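Local coordinates for conserved hypothetical protein, putative anti-sigma factor (PDB 4M0N) that probably antagonises a sigma factor as a membrane-bound regulator, this construct holding its FecR and FecR C-terminal domains, at residues V25-H30 with L174-N179; E63-A68 with K99-D104; G93-V98 with V111-V116; L160-T165 with D192-E197. The protein carries 1 engineered substitution. One frame throughout, in Å; residues are numbered along the deposited sequence.

In the fold
The four contacts show how local pairings combine into a two-part fold. Contacts 2 and 3, centres about 16 Å apart, lie in the FecR region and share strand 94-100; both mark places where the chain passes between two sheets. Contact 4 pairs strands 159-166 and 193-199 of the C-terminal region. Along the chain, contact 2 falls within the span of contact 1, contacts 2 and 3 alternate their segments, as do contacts 1 and 4, and contact 4 opens after contacts 2 and 3 close. M177 on helix 167-178 ties contact 1 to L160 of contact 4, while R176 bridges the two regions through salt bridges with E103 and D104 of contact 2.

Contact 1. Residues V25-H30 with L174-N179; sequences VNHGEH and LERMYN
H27 turns one face of its imidazole to the side chain of R176, whose CG lies over the ring, 4.0 Å from the centroid, in a CH-pi contact. Between H27 and R176 the nearest side-chain atoms are NE2 and CG, 3.7 Å apart. CB of H27 points at the helix. The R176 chain bends at chi3, which sets NE; the guanidinium beyond lies away from the imidazole and forms salt bridges with D104, E103 and D173. N179 OD1 comes to the imidazole at its edge, near the ring plane; a water donates to this OD1 at 2.7 Å and is also hydrogen-bonded to H27 ND1, bridging the two side chains. The loop here is a type II beta turn from N26 to E29, docked on the last turn of helix 167-178, and it brings the FecR region against the C-terminal one. G28, in the turn's positive-phi position, donates from N to R176 O at 2.8 Å, nearly along the C=O axis. Its CA adds a CA-H...O contact of 3.2 Å to M177 O, and a side chain at G28 would press on CB of N179. The side chain of H27 lies about 4 Å, between nearest atoms, from a bound magnesium ion.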
loop_
_atom_site.group_PDB
_atom_site.type_symbol
_atom_site.label_atom_id
_atom_site.label_comp_id
_atom_site.label_asym_id
_atom_site.label_seq_id
_atom_site.Cartn_x
_atom_site.Cartn_y
_atom_site.Cartn_z
ATOM N N VAL A 25 -7.616 10.393 3.842
ATOM C CA VAL A 25 -6.556 10.486 4.822
ATOM C C VAL A 25 -5.472 11.351 4.240
ATOM O O VAL A 25 -4.988 11.107 3.130
ATOM C CB VAL A 25 -5.988 9.093 5.141
ATOM C CG1 VAL A 25 -5.008 9.169 6.288
ATOM C CG2 VAL A 25 -7.128 8.128 5.483
ATOM N N ASN A 26 -5.104 12.383 4.964
ATOM C CA ASN A 26 -4.039 13.254 4.519
ATOM C C ASN A 26 -2.698 12.575 4.577
ATOM O O ASN A 26 -2.493 11.580 5.311
ATOM C CB ASN A 26 -3.968 14.480 5.416
ATOM C CG ASN A 26 -5.185 15.366 5.293
ATOM O OD1 ASN A 26 -5.771 15.484 4.228
ATOM N ND2 ASN A 26 -5.563 15.988 6.388
ATOM N N HIS A 27 -1.737 13.130 3.851
ATOM C CA HIS A 27 -0.367 12.655 4.004
ATOM C C HIS A 27 0.095 12.913 5.450
ATOM O O HIS A 27 -0.282 13.920 6.068
ATOM C CB HIS A 27 0.545 13.282 2.956
ATOM C CG HIS A 27 0.247 12.814 1.565
ATOM N ND1 HIS A 27 0.670 13.487 0.436
ATOM C CD2 HIS A 27 -0.477 11.759 1.119
ATOM C CE1 HIS A 27 0.249 12.847 -0.643
ATOM N NE2 HIS A 27 -0.463 11.812 -0.257
ATOM N N GLY A 28 0.872 11.980 6.001
ATOM C CA GLY A 28 1.328 12.068 7.387
ATOM C C GLY A 28 0.358 11.582 8.443
ATOM O O GLY A 28 0.626 11.712 9.643
ATOM N N GLU A 29 -0.765 10.999 8.014
ATOM C CA GLU A 29 -1.823 10.560 8.915
ATOM C C GLU A 29 -2.297 9.157 8.560
ATOM O O GLU A 29 -1.925 8.604 7.510
ATOM C CB GLU A 29 -3.026 11.515 8.825
ATOM C CG GLU A 29 -2.693 12.933 9.296
ATOM C CD GLU A 29 -3.878 13.874 9.336
ATOM O OE1 GLU A 29 -5.003 13.439 9.664
ATOM O OE2 GLU A 29 -3.677 15.077 9.067
ATOM N N HIS A 30 -3.109 8.610 9.471
ATOM C CA HIS A 30 -3.868 7.368 9.275
ATOM C C HIS A 30 -5.297 7.598 9.721
ATOM O O HIS A 30 -5.622 8.561 10.448
ATOM C CB HIS A 30 -3.441 6.220 10.182
ATOM C CG HIS A 30 -2.091 5.661 9.911
ATOM N ND1 HIS A 30 -1.485 4.789 10.792
ATOM C CD2 HIS A 30 -1.214 5.855 8.900
ATOM C CE1 HIS A 30 -0.286 4.473 10.335
ATOM N NE2 HIS A 30 -0.095 5.111 9.189
ATOM N N LEU A 174 7.673 7.305 1.399
ATOM C CA LEU A 174 8.227 8.294 2.325
ATOM C C LEU A 174 7.487 9.618 2.257
ATOM O O LEU A 174 7.123 10.200 3.306
ATOM C CB LEU A 174 9.719 8.509 2.079
ATOM C CG LEU A 174 10.649 7.293 2.237
ATOM C CD1 LEU A 174 12.092 7.730 2.018
ATOM C CD2 LEU A 174 10.502 6.585 3.566
ATOM N N GLU A 175 7.230 10.091 1.045
ATOM C CA GLU A 175 6.480 11.331 0.895
ATOM C C GLU A 175 5.131 11.275 1.591
ATOM O O GLU A 175 4.715 12.212 2.290
ATOM C CB GLU A 175 6.238 11.671 -0.577
ATOM C CG GLU A 175 7.463 12.019 -1.373
ATOM C CD GLU A 175 7.087 12.456 -2.771
ATOM O OE1 GLU A 175 6.606 11.596 -3.542
ATOM O OE2 GLU A 175 7.281 13.644 -3.074
ATOM N N ARG A 176 4.437 10.157 1.427
ATOM C CA ARG A 176 3.138 9.994 2.038
ATOM C C ARG A 176 3.172 9.833 3.565
ATOM O O ARG A 176 2.334 10.386 4.277
ATOM C CB ARG A 176 2.443 8.789 1.411
ATOM C CG ARG A 176 2.013 9.069 -0.004
ATOM C CD ARG A 176 1.110 7.954 -0.526
ATOM N NE ARG A 176 1.855 6.722 -0.720
ATOM C CZ ARG A 176 2.243 6.227 -1.897
ATOM N NH1 ARG A 176 1.973 6.846 -3.022
ATOM N NH2 ARG A 176 2.943 5.095 -1.936
ATOM N N MET A 177 4.145 9.075 4.049
ATOM C CA MET A 177 4.294 8.856 5.490
ATOM C C MET A 177 4.645 10.115 6.232
ATOM O O MET A 177 4.062 10.375 7.284
ATOM C CB MET A 177 5.383 7.826 5.796
ATOM C CG MET A 177 5.651 7.654 7.297
ATOM S SD MET A 177 6.570 6.138 7.660
ATOM C CE MET A 177 5.367 4.815 7.405
ATOM N N TYR A 178 5.647 10.839 5.721
ATOM C CA TYR A 178 6.227 11.966 6.412
ATOM C C TYR A 178 5.681 13.318 5.981
ATOM O O TYR A 178 6.055 14.349 6.548
ATOM C CB TYR A 178 7.750 11.913 6.278
ATOM C CG TYR A 178 8.335 10.682 6.942
ATOM C CD1 TYR A 178 8.482 10.600 8.319
ATOM C CD2 TYR A 178 8.703 9.579 6.189
ATOM C CE1 TYR A 178 9.002 9.463 8.923
ATOM C CE2 TYR A 178 9.230 8.447 6.782
ATOM C CZ TYR A 178 9.398 8.395 8.158
ATOM O OH TYR A 178 9.926 7.259 8.759
ATOM N N ASN A 179 4.758 13.313 5.015
ATOM C CA ASN A 179 4.204 14.533 4.448
ATOM C C ASN A 179 5.289 15.528 4.044
ATOM O O ASN A 179 5.316 16.707 4.483
ATOM C CB ASN A 179 3.193 15.161 5.388
ATOM C CG ASN A 179 2.443 16.287 4.738
ATOM O OD1 ASN A 179 2.291 16.315 3.515
ATOM N ND2 ASN A 179 1.991 17.229 5.538
HETATM O O HOH W 1 0.786 16.446 1.232
#

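Contact 2. Residues E63-A68 with K99-D104; sequences EMEGEA and KAYQED
G66 and A100 form an antiparallel hydrogen-bonded pair, G66 N donating to A100 O at 3.0 Å and A100 N to G66 O at 2.7 Å. E67 and K99 follow as a non-hydrogen-bonded pair. A third bond uses a side chain: Q102 N to E65 OE2, 2.9 Å, almost straight at 173°, on the anti side and 31° out of the carboxylate plane. A water donates to both E65 OE2 and E103 OE1, 4.0 Å apart, and would probably ease their repulsion. At G66 the chain turns from strand 60-65 of one FecR sheet to strand 67-72 of the other, with the E65 side chain about 4 Å, between nearest atoms, from a bound magnesium ion. The E65 carboxylate stacks on the Q102 amide, planes 8° apart, and the Y101 ring lays one face over G66 CA, 3.7 Å from its centroid, while Y101 CE2 meets E67 CB at 3.4 Å. An alanine in place of Y101 would probably open a gap over G66 and E67 CB and leave A45 O without its hydroxyl partner. The K99 carbon chain crosses the E67 carboxylate at a slant, CB 3.6 Å from OE2; K99 NZ forms a salt bridge with D173, and N97 ND2 bonds E67 OE2.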
loop_
_atom_site.group_PDB
_atom_site.type_symbol
_atom_site.label_atom_id
_atom_site.label_comp_id
_atom_site.label_asym_id
_atom_site.label_seq_id
_atom_site.Cartn_x
_atom_site.Cartn_y
_atom_site.Cartn_z
ATOM N N GLU A 63 -15.159 0.993 -2.383
ATOM C CA GLU A 63 -14.233 1.446 -3.420
ATOM C C GLU A 63 -13.096 2.146 -2.738
ATOM O O GLU A 63 -13.304 2.897 -1.784
ATOM C CB GLU A 63 -14.896 2.401 -4.424
ATOM C CG GLU A 63 -15.896 1.732 -5.357
ATOM C CD GLU A 63 -16.556 2.721 -6.314
ATOM O OE1 GLU A 63 -16.458 3.934 -6.094
ATOM O OE2 GLU A 63 -17.198 2.266 -7.270
ATOM N N MET A 64 -11.873 1.886 -3.188
ATOM C CA MET A 64 -10.742 2.460 -2.545
ATOM C C MET A 64 -9.644 2.774 -3.535
ATOM O O MET A 64 -9.440 2.050 -4.507
ATOM C CB MET A 64 -10.237 1.484 -1.473
ATOM C CG MET A 64 -9.177 2.073 -0.577
ATOM S SD MET A 64 -7.467 1.827 -1.090
ATOM C CE MET A 64 -7.384 0.036 -0.950
ATOM N N GLU A 65 -8.958 3.879 -3.295
ATOM C CA GLU A 65 -7.741 4.235 -3.970
ATOM C C GLU A 65 -6.743 4.699 -2.926
ATOM O O GLU A 65 -7.057 5.573 -2.087
ATOM C CB GLU A 65 -8.031 5.323 -5.011
ATOM C CG GLU A 65 -6.836 5.763 -5.820
ATOM C CD GLU A 65 -6.037 6.824 -5.107
ATOM O OE1 GLU A 65 -6.618 7.884 -4.711
ATOM O OE2 GLU A 65 -4.836 6.618 -4.955
ATOM N N GLY A 66 -5.572 4.064 -2.915
ATOM C CA GLY A 66 -4.568 4.269 -1.865
ATOM C C GLY A 66 -4.242 2.940 -1.239
ATOM O O GLY A 66 -4.289 1.912 -1.919
ATOM N N GLU A 67 -3.983 2.935 0.067
ATOM C CA GLU A 67 -3.630 1.707 0.775
ATOM C C GLU A 67 -4.448 1.536 2.014
ATOM O O GLU A 67 -4.608 2.482 2.798
ATOM C CB GLU A 67 -2.127 1.713 1.118
ATOM C CG GLU A 67 -1.754 0.465 1.939
ATOM C CD GLU A 67 -0.268 0.335 2.141
ATOM O OE1 GLU A 67 0.450 1.382 2.289
ATOM O OE2 GLU A 67 0.226 -0.826 2.125
ATOM N N ALA A 68 -5.028 0.339 2.183
ATOM C CA ALA A 68 -5.821 0.042 3.363
ATOM C C ALA A 68 -5.651 -1.405 3.740
ATOM O O ALA A 68 -5.467 -2.262 2.880
ATOM C CB ALA A 68 -7.297 0.322 3.087
ATOM N N LYS A 99 -2.672 -2.301 -1.496
ATOM C CA LYS A 99 -1.870 -1.095 -1.737
ATOM C C LYS A 99 -2.053 -0.750 -3.185
ATOM O O LYS A 99 -1.525 -1.440 -4.082
ATOM C CB LYS A 99 -0.413 -1.323 -1.403
ATOM C CG LYS A 99 0.381 -0.040 -1.524
ATOM C CD LYS A 99 1.811 -0.257 -1.156
ATOM C CE LYS A 99 2.558 1.061 -1.301
ATOM N NZ LYS A 99 3.893 0.852 -0.700
ATOM N N ALA A 100 -2.785 0.333 -3.457
ATOM C CA ALA A 100 -3.232 0.670 -4.825
ATOM C C ALA A 100 -3.315 2.173 -5.004
ATOM O O ALA A 100 -4.333 2.713 -5.344
ATOM C CB ALA A 100 -4.574 0.003 -5.138
ATOM N N TYR A 101 -2.221 2.839 -4.724
ATOM C CA TYR A 101 -2.137 4.285 -4.910
ATOM C C TYR A 101 -2.115 4.552 -6.418
ATOM O O TYR A 101 -1.304 3.986 -7.185
ATOM C CB TYR A 101 -0.872 4.866 -4.272
ATOM C CG TYR A 101 -0.898 4.901 -2.779
ATOM C CD1 TYR A 101 -1.535 5.928 -2.091
ATOM C CD2 TYR A 101 -0.290 3.903 -2.040
ATOM C CE1 TYR A 101 -1.559 5.973 -0.709
ATOM C CE2 TYR A 101 -0.294 3.956 -0.673
ATOM C CZ TYR A 101 -0.936 4.965 -0.010
ATOM O OH TYR A 101 -0.911 4.990 1.353
ATOM N N GLN A 102 -2.990 5.455 -6.836
ATOM C CA GLN A 102 -3.095 5.766 -8.260
ATOM C C GLN A 102 -1.827 6.378 -8.840
ATOM O O GLN A 102 -1.528 6.161 -10.039
ATOM C CB GLN A 102 -4.363 6.597 -8.546
ATOM C CG GLN A 102 -4.356 8.016 -8.031
ATOM C CD GLN A 102 -5.702 8.760 -8.189
ATOM O OE1 GLN A 102 -6.714 8.248 -8.713
ATOM N NE2 GLN A 102 -5.703 9.979 -7.732
ATOM N N GLU A 103 -1.045 7.069 -8.005
ATOM C CA GLU A 103 0.265 7.612 -8.411
ATOM C C GLU A 103 1.467 6.647 -8.475
ATOM O O GLU A 103 2.570 7.051 -8.882
ATOM C CB GLU A 103 0.643 8.802 -7.514
ATOM C CG GLU A 103 0.932 8.485 -6.057
ATOM C CD GLU A 103 -0.249 8.664 -5.132
ATOM O OE1 GLU A 103 -1.419 8.515 -5.675
ATOM O OE2 GLU A 103 0.010 8.971 -3.887
ATOM N N ASP A 104 1.289 5.389 -8.076
ATOM C CA ASP A 104 2.409 4.459 -7.952
ATOM C C ASP A 104 2.462 3.543 -9.175
ATOM O O ASP A 104 1.450 3.282 -9.816
ATOM C CB ASP A 104 2.267 3.559 -6.723
ATOM C CG ASP A 104 2.536 4.276 -5.396
ATOM O OD1 ASP A 104 2.731 5.521 -5.399
ATOM O OD2 ASP A 104 2.548 3.558 -4.340
HETATM O O HOH W 2 -3.325 8.354 -3.753
HETATM O O HOH W 3 2.851 1.725 1.967
#

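Contact 3. Residues G93-V98 with V111-V116. Engineered in segment 93-98: A94 (natural residue Thr).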
loop_
_atom_site.group_PDB
_atom_site.type_symbol
_atom_site.label_atom_id
_atom_site.label_comp_id
_atom_site.label_asym_id
_atom_site.label_seq_id
_atom_site.Cartn_x
_atom_site.Cartn_y
_atom_site.Cartn_z
ATOM N N GLY A 93 -14.328 -13.840 4.423
ATOM C CA GLY A 93 -13.821 -13.457 5.732
ATOM C C GLY A 93 -12.335 -13.629 5.612
ATOM O O GLY A 93 -11.876 -14.714 5.351
ATOM N N ALA A 94 -11.585 -12.539 5.721
ATOM C CA ALA A 94 -10.132 -12.572 5.592
ATOM C C ALA A 94 -9.571 -11.248 6.057
ATOM O O ALA A 94 -10.318 -10.274 6.158
ATOM C CB ALA A 94 -9.734 -12.787 4.145
ATOM N N SER A 95 -8.288 -11.200 6.367
ATOM C CA SER A 95 -7.651 -9.905 6.602
ATOM C C SER A 95 -6.519 -9.776 5.623
ATOM O O SER A 95 -5.750 -10.707 5.389
ATOM C CB SER A 95 -7.211 -9.678 8.052
ATOM O OG SER A 95 -6.123 -10.507 8.477
ATOM N N PHE A 96 -6.435 -8.607 5.029
ATOM C CA PHE A 96 -5.525 -8.410 3.907
ATOM C C PHE A 96 -5.270 -6.944 3.661
ATOM O O PHE A 96 -6.108 -6.082 3.995
ATOM C CB PHE A 96 -6.095 -9.040 2.645
ATOM C CG PHE A 96 -7.473 -8.533 2.302
ATOM C CD1 PHE A 96 -8.599 -9.053 2.926
ATOM C CD2 PHE A 96 -7.636 -7.528 1.375
ATOM C CE1 PHE A 96 -9.861 -8.547 2.645
ATOM C CE2 PHE A 96 -8.906 -6.996 1.106
ATOM C CZ PHE A 96 -10.021 -7.536 1.730
ATOM N N ASN A 97 -4.091 -6.687 3.088
ATOM C CA ASN A 97 -3.678 -5.357 2.659
ATOM C C ASN A 97 -3.853 -5.159 1.176
ATOM O O ASN A 97 -3.531 -6.019 0.378
ATOM C CB ASN A 97 -2.178 -5.176 2.963
ATOM C CG ASN A 97 -1.761 -3.735 3.037
ATOM O OD1 ASN A 97 -2.037 -3.041 4.036
ATOM N ND2 ASN A 97 -1.002 -3.287 2.032
ATOM N N VAL A 98 -4.358 -3.982 0.804
ATOM C CA VAL A 98 -4.466 -3.590 -0.592
ATOM C C VAL A 98 -3.737 -2.269 -0.719
ATOM O O VAL A 98 -4.107 -1.274 -0.099
ATOM C CB VAL A 98 -5.926 -3.382 -1.015
ATOM C CG1 VAL A 98 -5.987 -3.017 -2.456
ATOM C CG2 VAL A 98 -6.760 -4.634 -0.742
ATOM N N VAL A 111 -2.054 -11.065 1.757
ATOM C CA VAL A 111 -3.015 -11.700 2.649
ATOM C C VAL A 111 -2.377 -11.997 3.999
ATOM O O VAL A 111 -1.311 -12.587 4.065
ATOM C CB VAL A 111 -3.551 -13.030 2.070
ATOM C CG1 VAL A 111 -4.574 -13.643 3.001
ATOM C CG2 VAL A 111 -4.120 -12.809 0.676
ATOM N N ARG A 112 -3.014 -11.531 5.062
ATOM C CA ARG A 112 -2.566 -11.820 6.409
ATOM C C ARG A 112 -3.244 -13.066 6.984
ATOM O O ARG A 112 -2.587 -13.958 7.518
ATOM C CB ARG A 112 -2.829 -10.637 7.312
ATOM C CG ARG A 112 -2.317 -10.823 8.729
ATOM C CD ARG A 112 -0.918 -10.263 8.845
ATOM N NE ARG A 112 -0.411 -10.240 10.212
ATOM C CZ ARG A 112 0.132 -11.280 10.847
ATOM N NH1 ARG A 112 0.275 -12.462 10.255
ATOM N NH2 ARG A 112 0.557 -11.125 12.098
ATOM N N THR A 113 -4.568 -13.113 6.878
ATOM C CA THR A 113 -5.332 -14.251 7.346
ATOM C C THR A 113 -6.439 -14.553 6.344
ATOM O O THR A 113 -6.895 -13.682 5.641
ATOM C CB THR A 113 -5.955 -14.001 8.744
ATOM O OG1 THR A 113 -6.984 -13.017 8.662
ATOM C CG2 THR A 113 -4.918 -13.481 9.694
ATOM N N GLY A 114 -6.860 -15.807 6.272
ATOM C CA GLY A 114 -7.989 -16.191 5.432
ATOM C C GLY A 114 -7.612 -16.385 3.974
ATOM O O GLY A 114 -6.430 -16.521 3.636
ATOM N N LYS A 115 -8.624 -16.316 3.103
ATOM C CA LYS A 115 -8.503 -16.635 1.678
ATOM C C LYS A 115 -9.085 -15.464 0.915
ATOM O O LYS A 115 -10.133 -14.938 1.283
ATOM C CB LYS A 115 -9.244 -17.928 1.337
ATOM C CG LYS A 115 -8.628 -19.132 2.026
ATOM C CD LYS A 115 -9.252 -20.432 1.590
ATOM C CE LYS A 115 -8.694 -21.577 2.409
ATOM N NZ LYS A 115 -9.184 -22.875 1.915
ATOM N N VAL A 116 -8.359 -15.035 -0.114
ATOM C CA VAL A 116 -8.711 -13.852 -0.858
ATOM C C VAL A 116 -8.697 -14.157 -2.360
ATOM O O VAL A 116 -7.778 -14.808 -2.854
ATOM C CB VAL A 116 -7.673 -12.758 -0.546
ATOM C CG1 VAL A 116 -7.887 -11.552 -1.389
ATOM C CG2 VAL A 116 -7.705 -12.421 0.953
HETATM O O HOH W 4 -12.520 -15.487 2.289
HETATM O O HOH W 5 -11.265 -17.144 4.693
#
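S95 and T113 are joined by several hydrogen bonds. S95 N donates to T113 O at 2.9 Å, and S95 O receives two N-H groups, T113 N at 3.1 Å and R112 N at 2.9 Å, which approach from the same face of its plane. Two residues thus stand opposite one, a classic beta bulge where the chain turns its corner after strand 106-111. The hydroxyls add a bond of their own: S95 OG and T113 OG1 are 2.7 Å apart, and either could be the donor. In both residues the oxygen lies between the backbone N and the carbonyl carbon (chi1 69°). Waters extend the polar pairing: one bridges G93 N and K115 O, and another donates to G93 O. Apolar contacts gather on V116. Its CG2 touches CB of A94, an engineered residue, at 3.8 Å, and CD1 of F96 at 4.0 Å. F96 and V116 also touch V89 and V91 of strand 88-91, which shares a sheet with strand 116-120; F96 meets them from the other sheet. The chemistry implies a division of labour: a carbonyl that accepts two N-H groups, with a hydroxyl pair, fixes the bulge, while F96 and V116 carry apolar packing to strand 88-91.

Contact 4. Residues L160-T165 with D192-E197; sequences LYFNRT and DYIYGE
Y193 receives the guanidinium of R164 flat on its ring, centres 4.0 Å apart and planes at 28°, with R164 NH1 over the middle of the ring: a stacked cation-pi pair. CG of R164 is anti to the backbone N (chi1 -158°) and the chain stays extended to NE, which takes the guanidinium over the Y193 ring. At I194 the backbones bond in both directions, I194 N to T165 O at 2.6 Å and T165 N to I194 O at 2.9 Å, the latter in the carbonyl plane on a lone pair. I194 CG2 packs on F162 CD2 at 3.7 Å. R164 and T165 both face I194, a G1 beta bulge in the two-stranded antiparallel sheet of the FecR C-terminal region, with helix 167-178 packing on F162 and T165. T165 OG1 accepts N163 N across the bulge, 3.1 Å away; an alanine in place of T165 would probably leave that N-H without this mate and the bulge less firmly set. The Y195 ring lies with one face under R164 N, and the two side chains lie side by side, Y195 OH 3.1 Å from R164 CG. G196 N donates to F162 O, and F162 N returns an almost straight bond to G196 O at 2.8 Å, 172° at the hydrogen. Last, E197 runs beside Y161, with E197 CG 3.6 Å from Y161 CD1; its carboxylate pairs with K151.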
loop_
_atom_site.group_PDB
_atom_site.type_symbol
_atom_site.label_atom_id
_atom_site.label_comp_id
_atom_site.label_asym_id
_atom_site.label_seq_id
_atom_site.Cartn_x
_atom_site.Cartn_y
_atom_site.Cartn_z
ATOM N N LEU A 160 8.085 0.827 8.204
ATOM C CA LEU A 160 8.352 0.723 6.778
ATOM C C LEU A 160 8.993 -0.620 6.533
ATOM O O LEU A 160 9.796 -1.079 7.330
ATOM C CB LEU A 160 9.328 1.818 6.330
ATOM C CG LEU A 160 8.808 3.243 6.421
ATOM C CD1 LEU A 160 9.948 4.246 6.274
ATOM C CD2 LEU A 160 7.730 3.498 5.372
ATOM N N TYR A 161 8.607 -1.266 5.438
ATOM C CA TYR A 161 9.219 -2.524 5.064
ATOM C C TYR A 161 9.525 -2.490 3.575
ATOM O O TYR A 161 8.613 -2.292 2.751
ATOM C CB TYR A 161 8.251 -3.671 5.371
ATOM C CG TYR A 161 8.684 -5.016 4.832
ATOM C CD1 TYR A 161 9.943 -5.541 5.113
ATOM C CD2 TYR A 161 7.834 -5.761 4.037
ATOM C CE1 TYR A 161 10.322 -6.783 4.623
ATOM C CE2 TYR A 161 8.199 -7.001 3.553
ATOM C CZ TYR A 161 9.437 -7.513 3.849
ATOM O OH TYR A 161 9.811 -8.735 3.360
ATOM N N PHE A 162 10.798 -2.678 3.247
ATOM C CA PHE A 162 11.227 -2.712 1.853
ATOM C C PHE A 162 11.897 -4.041 1.609
ATOM O O PHE A 162 12.736 -4.477 2.378
ATOM C CB PHE A 162 12.159 -1.549 1.523
ATOM C CG PHE A 162 11.602 -0.201 1.911
ATOM C CD1 PHE A 162 10.349 0.209 1.467
ATOM C CD2 PHE A 162 12.333 0.653 2.723
ATOM C CE1 PHE A 162 9.831 1.452 1.818
ATOM C CE2 PHE A 162 11.819 1.893 3.074
ATOM C CZ PHE A 162 10.576 2.293 2.624
ATOM N N ASN A 163 11.468 -4.709 0.557
ATOM C CA ASN A 163 12.072 -5.961 0.162
ATOM C C ASN A 163 12.260 -5.894 -1.333
ATOM O O ASN A 163 11.329 -6.122 -2.085
ATOM C CB ASN A 163 11.196 -7.133 0.572
ATOM C CG ASN A 163 11.790 -8.478 0.175
ATOM O OD1 ASN A 163 13.004 -8.613 -0.039
ATOM N ND2 ASN A 163 10.937 -9.487 0.089
ATOM N N ARG A 164 13.481 -5.550 -1.753
ATOM C CA ARG A 164 13.772 -5.303 -3.170
ATOM C C ARG A 164 12.753 -4.327 -3.754
ATOM O O ARG A 164 12.228 -4.486 -4.870
ATOM C CB ARG A 164 13.813 -6.619 -3.966
ATOM C CG ARG A 164 14.604 -6.494 -5.262
ATOM C CD ARG A 164 14.854 -7.841 -5.931
ATOM N NE ARG A 164 15.867 -7.693 -6.978
ATOM C CZ ARG A 164 15.651 -7.165 -8.183
ATOM N NH1 ARG A 164 14.440 -6.741 -8.537
ATOM N NH2 ARG A 164 16.658 -7.070 -9.049
ATOM N N THR A 165 12.453 -3.297 -2.968
ATOM C CA THR A 165 11.500 -2.303 -3.381
ATOM C C THR A 165 12.202 -1.281 -4.244
ATOM O O THR A 165 13.265 -0.791 -3.864
ATOM C CB THR A 165 10.892 -1.592 -2.158
ATOM O OG1 THR A 165 10.289 -2.573 -1.318
ATOM C CG2 THR A 165 9.858 -0.581 -2.575
ATOM N N ASP A 192 17.951 1.649 -8.190
ATOM C CA ASP A 192 18.204 0.905 -6.960
ATOM C C ASP A 192 16.964 0.156 -6.457
ATOM O O ASP A 192 15.825 0.572 -6.669
ATOM C CB ASP A 192 18.697 1.843 -5.862
ATOM C CG ASP A 192 19.826 2.742 -6.324
ATOM O OD1 ASP A 192 19.557 3.673 -7.118
ATOM O OD2 ASP A 192 20.975 2.522 -5.882
ATOM N N TYR A 193 17.224 -0.960 -5.786
ATOM C CA TYR A 193 16.187 -1.692 -5.074
ATOM C C TYR A 193 16.541 -1.661 -3.589
ATOM O O TYR A 193 17.704 -1.865 -3.209
ATOM C CB TYR A 193 16.095 -3.124 -5.599
ATOM C CG TYR A 193 15.620 -3.187 -7.031
ATOM C CD1 TYR A 193 14.307 -2.867 -7.351
ATOM C CD2 TYR A 193 16.484 -3.554 -8.068
ATOM C CE1 TYR A 193 13.860 -2.899 -8.655
ATOM C CE2 TYR A 193 16.043 -3.596 -9.383
ATOM C CZ TYR A 193 14.734 -3.270 -9.670
ATOM O OH TYR A 193 14.259 -3.306 -10.958
ATOM N N ILE A 194 15.545 -1.372 -2.756
ATOM C CA ILE A 194 15.778 -1.147 -1.343
ATOM C C ILE A 194 15.307 -2.313 -0.486
ATOM O O ILE A 194 14.244 -2.914 -0.741
ATOM C CB ILE A 194 15.079 0.140 -0.872
ATOM C CG1 ILE A 194 15.453 1.318 -1.785
ATOM C CG2 ILE A 194 15.380 0.434 0.588
ATOM C CD1 ILE A 194 16.919 1.673 -1.826
ATOM N N TYR A 195 16.110 -2.616 0.527
ATOM C CA TYR A 195 15.794 -3.634 1.522
ATOM C C TYR A 195 15.872 -3.011 2.904
ATOM O O TYR A 195 16.728 -2.161 3.162
ATOM C CB TYR A 195 16.808 -4.788 1.458
ATOM C CG TYR A 195 16.836 -5.524 0.137
ATOM C CD1 TYR A 195 17.518 -5.002 -0.963
ATOM C CD2 TYR A 195 16.192 -6.748 -0.009
ATOM C CE1 TYR A 195 17.550 -5.675 -2.171
ATOM C CE2 TYR A 195 16.217 -7.435 -1.212
ATOM C CZ TYR A 195 16.888 -6.895 -2.292
ATOM O OH TYR A 195 16.907 -7.588 -3.488
ATOM N N GLY A 196 14.993 -3.452 3.795
ATOM C CA GLY A 196 15.090 -3.074 5.203
ATOM C C GLY A 196 13.756 -2.874 5.879
ATOM O O GLY A 196 12.723 -2.776 5.232
ATOM N N GLU A 197 13.800 -2.861 7.205
ATOM C CA GLU A 197 12.644 -2.637 8.048
ATOM C C GLU A 197 13.018 -1.512 8.969
ATOM O O GLU A 197 14.096 -1.534 9.556
ATOM C CB GLU A 197 12.327 -3.863 8.908
ATOM C CG GLU A 197 11.812 -5.057 8.140
ATOM C CD GLU A 197 11.706 -6.267 9.025
ATOM O OE1 GLU A 197 10.935 -6.201 10.003
ATOM O OE2 GLU A 197 12.417 -7.262 8.751
#